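Local coordinates for pentalenene synthase (Streptomyces chartreusis NRRL 3882, PDB 6Q4S), which probably converts (2E,6E)-farnesyl diphosphate, with magnesium as cofactor, to the bicyclic sesquiterpene alcohol 7-epi-alpha-eudesmol by 1,10-cyclization, at residues Y58-S62 and A189-R194; W29-L35 and N71-L75. All coordinates share one frame; numbering follows the deposited sequence. Where two conformers were deposited one is given.

Interaction 1 (Y58-S62 and A189-R194); sequences YPHAS and AGERSR
His-60 and Arg-194 lie side by side and point the same way, the guanidinium flat on one face of the imidazole with planes 18° apart and centres 3.7 Å apart. NE2 of His-60 sits over the middle of the guanidinium, 3.4 Å from Arg-194 CZ. An arginine suits the place because its chain, CG anti to the backbone N (chi1 -165°) and extended from there to NE, runs along the histidine before its flat end settles on the ring; NH1 also forms a salt bridge with Glu-299, which is likely to hold the guanidinium in place.

Deeper in, Ser-193 faces the turn. Its small side chain lets the backbones close to 4.8 Å between the CA atoms of Ala-61 and Ser-193. The carbonyl O of Ser-193 receives a nearly straight CA-H...O contact from Ala-61 CA (3.4 Å, 163° at the hydrogen) and a hydrogen bond from a water that in turn accepts from Ser-62 N at 2.8 Å. Tyr-58 lays its ring obliquely along the helix, where Gly-190 adds no side chain, and its OH comes 3.6 Å from Ala-189 CB while hydrogen-bonding Ser-186 O.

What sets these groups is a type I beta turn from Tyr-58 to Ala-61, followed by Ser-62 as N-cap, its OG bonded to Asp-65 N. In the all-helical fold of a class I terpene synthase, the contact thus packs the link between helices 50-57 and 63-79 against the end of helix 183-194, with Trp-304 and His-303 of helix 288-313 meeting the Tyr-58 and His-60 rings.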
loop_
_atom_site.group_PDB
_atom_site.type_symbol
_atom_site.label_atom_id
_atom_site.label_comp_id
_atom_site.label_asym_id
_atom_site.label_seq_id
_atom_site.Cartn_x
_atom_site.Cartn_y
_atom_site.Cartn_z
ATOM N N TYR A 58 15.292 16.173 -7.424
ATOM C CA TYR A 58 14.003 16.890 -7.420
ATOM C C TYR A 58 14.252 18.368 -7.826
ATOM O O TYR A 58 14.047 19.272 -7.037
ATOM C CB TYR A 58 13.363 16.817 -6.030
ATOM C CG TYR A 58 13.051 15.372 -5.643
ATOM C CD1 TYR A 58 12.179 14.624 -6.413
ATOM C CD2 TYR A 58 13.669 14.777 -4.572
ATOM C CE1 TYR A 58 11.941 13.291 -6.134
ATOM C CE2 TYR A 58 13.429 13.437 -4.288
ATOM C CZ TYR A 58 12.597 12.709 -5.076
ATOM O OH TYR A 58 12.284 11.379 -4.814
ATOM N N PRO A 59 14.755 18.591 -9.035
ATOM C CA PRO A 59 15.272 19.965 -9.307
ATOM C C PRO A 59 14.221 21.061 -9.442
ATOM O O PRO A 59 14.594 22.240 -9.375
ATOM C CB PRO A 59 16.021 19.786 -10.629
ATOM C CG PRO A 59 15.260 18.685 -11.286
ATOM C CD PRO A 59 15.001 17.703 -10.169
ATOM N N HIS A 60 12.951 20.691 -9.620
ATOM C CA HIS A 60 11.850 21.644 -9.790
ATOM C C HIS A 60 11.114 22.001 -8.517
ATOM O O HIS A 60 10.124 22.662 -8.617
ATOM C CB HIS A 60 10.857 21.156 -10.815
ATOM C CG HIS A 60 11.440 20.960 -12.166
ATOM N ND1 HIS A 60 11.869 22.006 -12.953
ATOM C CD2 HIS A 60 11.638 19.830 -12.892
ATOM C CE1 HIS A 60 12.336 21.523 -14.092
ATOM N NE2 HIS A 60 12.179 20.208 -14.090
ATOM N N ALA A 61 11.601 21.586 -7.346
ATOM C CA ALA A 61 10.853 21.757 -6.132
ATOM C C ALA A 61 10.854 23.228 -5.785
ATOM O O ALA A 61 11.895 23.904 -5.951
ATOM C CB ALA A 61 11.494 20.973 -5.013
ATOM N N SER A 62 9.739 23.718 -5.219
ATOM C CA SER A 62 9.791 25.009 -4.567
ATOM C C SER A 62 10.766 24.938 -3.428
ATOM O O SER A 62 11.150 23.819 -2.997
ATOM C CB SER A 62 8.424 25.388 -4.027
ATOM O OG SER A 62 8.139 24.594 -2.905
ATOM N N ALA A 189 7.754 10.461 -6.013
ATOM C CA ALA A 189 7.766 11.721 -5.347
ATOM C C ALA A 189 8.051 12.872 -6.333
ATOM O O ALA A 189 7.931 14.033 -5.936
ATOM C CB ALA A 189 8.793 11.746 -4.248
ATOM N N GLY A 190 8.522 12.569 -7.552
ATOM C CA GLY A 190 8.767 13.606 -8.520
ATOM C C GLY A 190 7.494 14.403 -8.849
ATOM O O GLY A 190 7.537 15.619 -9.098
ATOM N N GLU A 191 6.374 13.704 -8.832
ATOM C CA GLU A 191 5.068 14.280 -9.121
ATOM C C GLU A 191 4.731 15.270 -7.959
ATOM O O GLU A 191 4.348 16.408 -8.205
ATOM C CB GLU A 191 4.021 13.164 -9.190
ATOM C CG GLU A 191 4.037 12.383 -10.470
ATOM C CD GLU A 191 3.394 11.016 -10.349
ATOM O OE1 GLU A 191 2.200 10.815 -10.708
ATOM O OE2 GLU A 191 4.087 10.121 -9.851
ATOM N N ARG A 192 4.966 14.880 -6.708
ATOM C CA ARG A 192 4.779 15.817 -5.599
ATOM C C ARG A 192 5.670 17.057 -5.684
ATOM O O ARG A 192 5.185 18.150 -5.395
ATOM C CB ARG A 192 4.953 15.124 -4.240
ATOM C CG ARG A 192 5.069 16.027 -3.018
ATOM C CD ARG A 192 3.741 16.791 -2.901
ATOM N NE ARG A 192 3.765 17.544 -1.667
ATOM C CZ ARG A 192 4.239 18.784 -1.582
ATOM N NH1 ARG A 192 4.737 19.359 -2.640
ATOM N NH2 ARG A 192 4.241 19.453 -0.448
ATOM N N SER A 193 6.934 16.862 -6.044
ATOM C CA SER A 193 7.928 17.906 -6.059
ATOM C C SER A 193 7.662 18.989 -7.109
ATOM O O SER A 193 7.952 20.162 -6.876
ATOM C CB SER A 193 9.291 17.298 -6.328
ATOM O OG SER A 193 10.225 18.316 -6.523
ATOM N N ARG A 194 7.122 18.582 -8.243
ATOM C CA ARG A 194 6.905 19.431 -9.365
ATOM C C ARG A 194 5.452 19.817 -9.576
ATOM O O ARG A 194 5.183 20.749 -10.308
ATOM C CB ARG A 194 7.445 18.753 -10.579
ATOM C CG ARG A 194 7.607 19.695 -11.771
ATOM C CD ARG A 194 8.211 18.945 -12.941
ATOM N NE ARG A 194 8.488 19.834 -14.051
ATOM C CZ ARG A 194 9.059 19.479 -15.186
ATOM N NH1 ARG A 194 9.456 18.225 -15.423
ATOM N NH2 ARG A 194 9.231 20.403 -16.098
HETATM O O HOH W 1 6.991 23.231 -9.744
HETATM O O HOH W 2 7.454 22.170 -5.190
#

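Interaction 2 (W29-L35 and N71-L75); sequences WVWEMRL and NWFSL
Trp-29 and Asn-71 form a flat stack, the carboxamide lying on one face of the indole with the two planes only 8° apart. Asn-71 CG stands 3.3 Å above the ring plane, and its CB makes a CH-pi contact 3.5 Å from the centroid of the six-membered ring, just 6° off the normal. With Trp-29 CG anti to the backbone N (chi1 -178°), the indole reaches across to helix 63-79; on its opposite face rests Met-33 CG. Asparagine suits this place because its amide is flat enough to stack yet polar at the rim: OD1 hydrogen-bonds His-26 ND1, while the indole NE1 bonds Glu-125 OE2.

Another polar bond stays within helix 63-79, where Ser-74 OG donates to Asn-71 O at 2.6 Å. This turns the hydroxyl back on its own backbone and leaves its oxygen at the indole edge, 3.5 Å from Trp-29 CZ3.

Apolar contacts finish the interface: Leu-75 CD2 meets Leu-35 CD1 at 3.8 Å and also approaches the edge of the indole. Were Trp-29 cut back to an alanine, the Asn-71 amide is likely to lose the surface it stacks on, and Glu-125 its indole donor.

Leu-35 closes the Schellman motif that ends helix 19-32, its N bonding Val-30 O past Arg-34 with its positive phi. Within the all-helical terpene synthase fold, helix 118-131 borders the contact through Val-126 against Trp-29 and Ala-122 against Leu-75, while helix 39-47 brings Phe-42 to Val-30 and Tyr-45 to Ser-74.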
loop_
_atom_site.group_PDB
_atom_site.type_symbol
_atom_site.label_atom_id
_atom_site.label_comp_id
_atom_site.label_asym_id
_atom_site.label_seq_id
_atom_site.Cartn_x
_atom_site.Cartn_y
_atom_site.Cartn_z
ATOM N N TRP A 29 16.775 20.979 11.232
ATOM C CA TRP A 29 15.695 19.993 11.416
ATOM C C TRP A 29 16.205 18.639 11.915
ATOM O O TRP A 29 15.596 18.052 12.809
ATOM C CB TRP A 29 14.912 19.888 10.144
ATOM C CG TRP A 29 13.700 18.923 10.169
ATOM C CD1 TRP A 29 12.388 19.250 10.453
ATOM C CD2 TRP A 29 13.693 17.533 9.801
ATOM N NE1 TRP A 29 11.584 18.135 10.304
ATOM C CE2 TRP A 29 12.345 17.081 9.875
ATOM C CE3 TRP A 29 14.680 16.638 9.400
ATOM C CZ2 TRP A 29 11.979 15.745 9.607
ATOM C CZ3 TRP A 29 14.316 15.280 9.138
ATOM C CH2 TRP A 29 12.976 14.863 9.253
ATOM N N VAL A 30 17.302 18.116 11.371
ATOM C CA VAL A 30 17.772 16.814 11.855
ATOM C C VAL A 30 18.071 16.839 13.356
ATOM O O VAL A 30 17.846 15.841 14.084
ATOM C CB VAL A 30 18.925 16.120 11.056
ATOM C CG1 VAL A 30 18.567 16.006 9.587
ATOM C CG2 VAL A 30 20.249 16.787 11.220
ATOM N N TRP A 31 18.586 17.958 13.836
ATOM C CA TRP A 31 18.683 18.144 15.317
ATOM C C TRP A 31 17.374 18.351 16.105
ATOM O O TRP A 31 17.158 17.803 17.164
ATOM C CB TRP A 31 19.606 19.362 15.615
ATOM C CG TRP A 31 21.011 19.062 15.462
ATOM C CD1 TRP A 31 21.821 19.361 14.396
ATOM C CD2 TRP A 31 21.824 18.424 16.421
ATOM N NE1 TRP A 31 23.115 18.952 14.658
ATOM C CE2 TRP A 31 23.124 18.348 15.892
ATOM C CE3 TRP A 31 21.581 17.874 17.670
ATOM C CZ2 TRP A 31 24.161 17.771 16.583
ATOM C CZ3 TRP A 31 22.653 17.280 18.356
ATOM C CH2 TRP A 31 23.898 17.232 17.813
ATOM N N GLU A 32 16.501 19.149 15.583
ATOM C CA GLU A 32 15.215 19.414 16.217
ATOM C C GLU A 32 14.457 18.078 16.348
ATOM O O GLU A 32 13.862 17.810 17.379
ATOM C CB GLU A 32 14.422 20.357 15.310
ATOM C CG GLU A 32 13.043 20.759 15.807
ATOM C CD GLU A 32 12.117 21.317 14.763
ATOM O OE1 GLU A 32 12.595 21.777 13.707
ATOM O OE2 GLU A 32 10.883 21.307 15.004
ATOM N N MET A 33 14.539 17.218 15.323
ATOM C CA MET A 33 13.776 15.923 15.363
ATOM C C MET A 33 14.553 14.814 16.038
ATOM O O MET A 33 14.098 13.678 16.105
ATOM C CB MET A 33 13.378 15.524 13.942
ATOM C CG MET A 33 12.581 16.567 13.215
ATOM S SD MET A 33 11.135 17.140 14.116
ATOM C CE MET A 33 10.125 15.651 13.890
ATOM N N ARG A 34 15.751 15.118 16.535
ATOM C CA ARG A 34 16.543 14.204 17.333
ATOM C C ARG A 34 17.005 12.982 16.544
ATOM O O ARG A 34 17.312 11.951 17.138
ATOM C CB ARG A 34 15.839 13.832 18.651
ATOM C CG ARG A 34 15.393 15.041 19.452
ATOM C CD ARG A 34 14.263 14.774 20.436
ATOM N NE ARG A 34 14.711 14.879 21.825
ATOM C CZ ARG A 34 15.074 16.009 22.472
ATOM N NH1 ARG A 34 15.078 17.211 21.881
ATOM N NH2 ARG A 34 15.450 15.930 23.750
ATOM N N LEU A 35 17.164 13.159 15.230
ATOM C CA LEU A 35 17.684 12.109 14.329
ATOM C C LEU A 35 19.169 11.924 14.452
ATOM O O LEU A 35 19.670 10.857 14.148
ATOM C CB LEU A 35 17.312 12.410 12.881
ATOM C CG LEU A 35 15.794 12.443 12.704
ATOM C CD1 LEU A 35 15.435 12.900 11.317
ATOM C CD2 LEU A 35 15.220 11.045 12.991
ATOM N N ASN A 71 14.474 16.527 4.139
ATOM C CA ASN A 71 14.173 15.926 5.397
ATOM C C ASN A 71 13.840 14.376 5.165
ATOM O O ASN A 71 14.355 13.489 5.863
ATOM C CB ASN A 71 13.012 16.676 6.091
ATOM C CG ASN A 71 13.376 18.101 6.504
ATOM O OD1 ASN A 71 14.553 18.468 6.633
ATOM N ND2 ASN A 71 12.345 18.855 6.859
ATOM N N TRP A 72 12.942 14.131 4.261
ATOM C CA TRP A 72 12.604 12.765 3.844
ATOM C C TRP A 72 13.803 11.910 3.442
ATOM O O TRP A 72 14.028 10.853 4.012
ATOM C CB TRP A 72 11.697 12.847 2.693
ATOM C CG TRP A 72 11.211 11.566 2.200
ATOM C CD1 TRP A 72 10.794 10.495 2.920
ATOM C CD2 TRP A 72 11.079 11.228 0.859
ATOM N NE1 TRP A 72 10.384 9.486 2.088
ATOM C CE2 TRP A 72 10.572 9.900 0.805
ATOM C CE3 TRP A 72 11.369 11.891 -0.328
ATOM C CZ2 TRP A 72 10.259 9.284 -0.398
ATOM C CZ3 TRP A 72 11.108 11.282 -1.493
ATOM C CH2 TRP A 72 10.555 9.983 -1.538
ATOM N N PHE A 73 14.599 12.425 2.512
ATOM C CA PHE A 73 15.859 11.828 2.163
ATOM C C PHE A 73 16.649 11.371 3.386
ATOM O O PHE A 73 17.200 10.298 3.374
ATOM C CB PHE A 73 16.746 12.811 1.403
ATOM C CG PHE A 73 17.045 12.435 0.008
ATOM C CD1 PHE A 73 18.192 11.750 -0.288
ATOM C CD2 PHE A 73 16.246 12.867 -1.038
ATOM C CE1 PHE A 73 18.509 11.434 -1.590
ATOM C CE2 PHE A 73 16.586 12.602 -2.366
ATOM C CZ PHE A 73 17.691 11.868 -2.633
ATOM N N SER A 74 16.762 12.209 4.410
ATOM C CA SER A 74 17.534 11.854 5.532
ATOM C C SER A 74 16.986 10.622 6.295
ATOM O O SER A 74 17.791 9.937 6.942
ATOM C CB SER A 74 17.724 13.033 6.524
ATOM O OG SER A 74 16.542 13.359 7.222
ATOM N N LEU A 75 15.655 10.405 6.255
ATOM C CA LEU A 75 14.980 9.374 7.074
ATOM C C LEU A 75 15.476 8.017 6.696
ATOM O O LEU A 75 15.902 7.265 7.551
ATOM C CB LEU A 75 13.431 9.399 6.953
ATOM C CG LEU A 75 12.898 10.662 7.564
ATOM C CD1 LEU A 75 11.402 10.795 7.459
ATOM C CD2 LEU A 75 13.366 10.802 8.986
#

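How the interactions relate
Helix 63-79 ties the two contacts together: 58-62 leads into it, and 71-75 lies within it. Their centres are 19 Å apart, yet they touch through residues on the helix surface turned from Trp-29. Trp-72 CZ3 packs 3.5 Å from Tyr-58 OH and 3.6 Å from Ala-189 CB, and Phe-73 CE2 lies 3.8 Å from Tyr-58 CE2. Interaction 1 is packing away from the likely metal- and substrate-binding residues. Interaction 2 is nearer the metal site: the Leu-75 side chain is about 10 Å from that of Asp-80, a likely magnesium ligand that opens the DDXXD motif, and Leu-35 O accepts from Gln-82 of that motif.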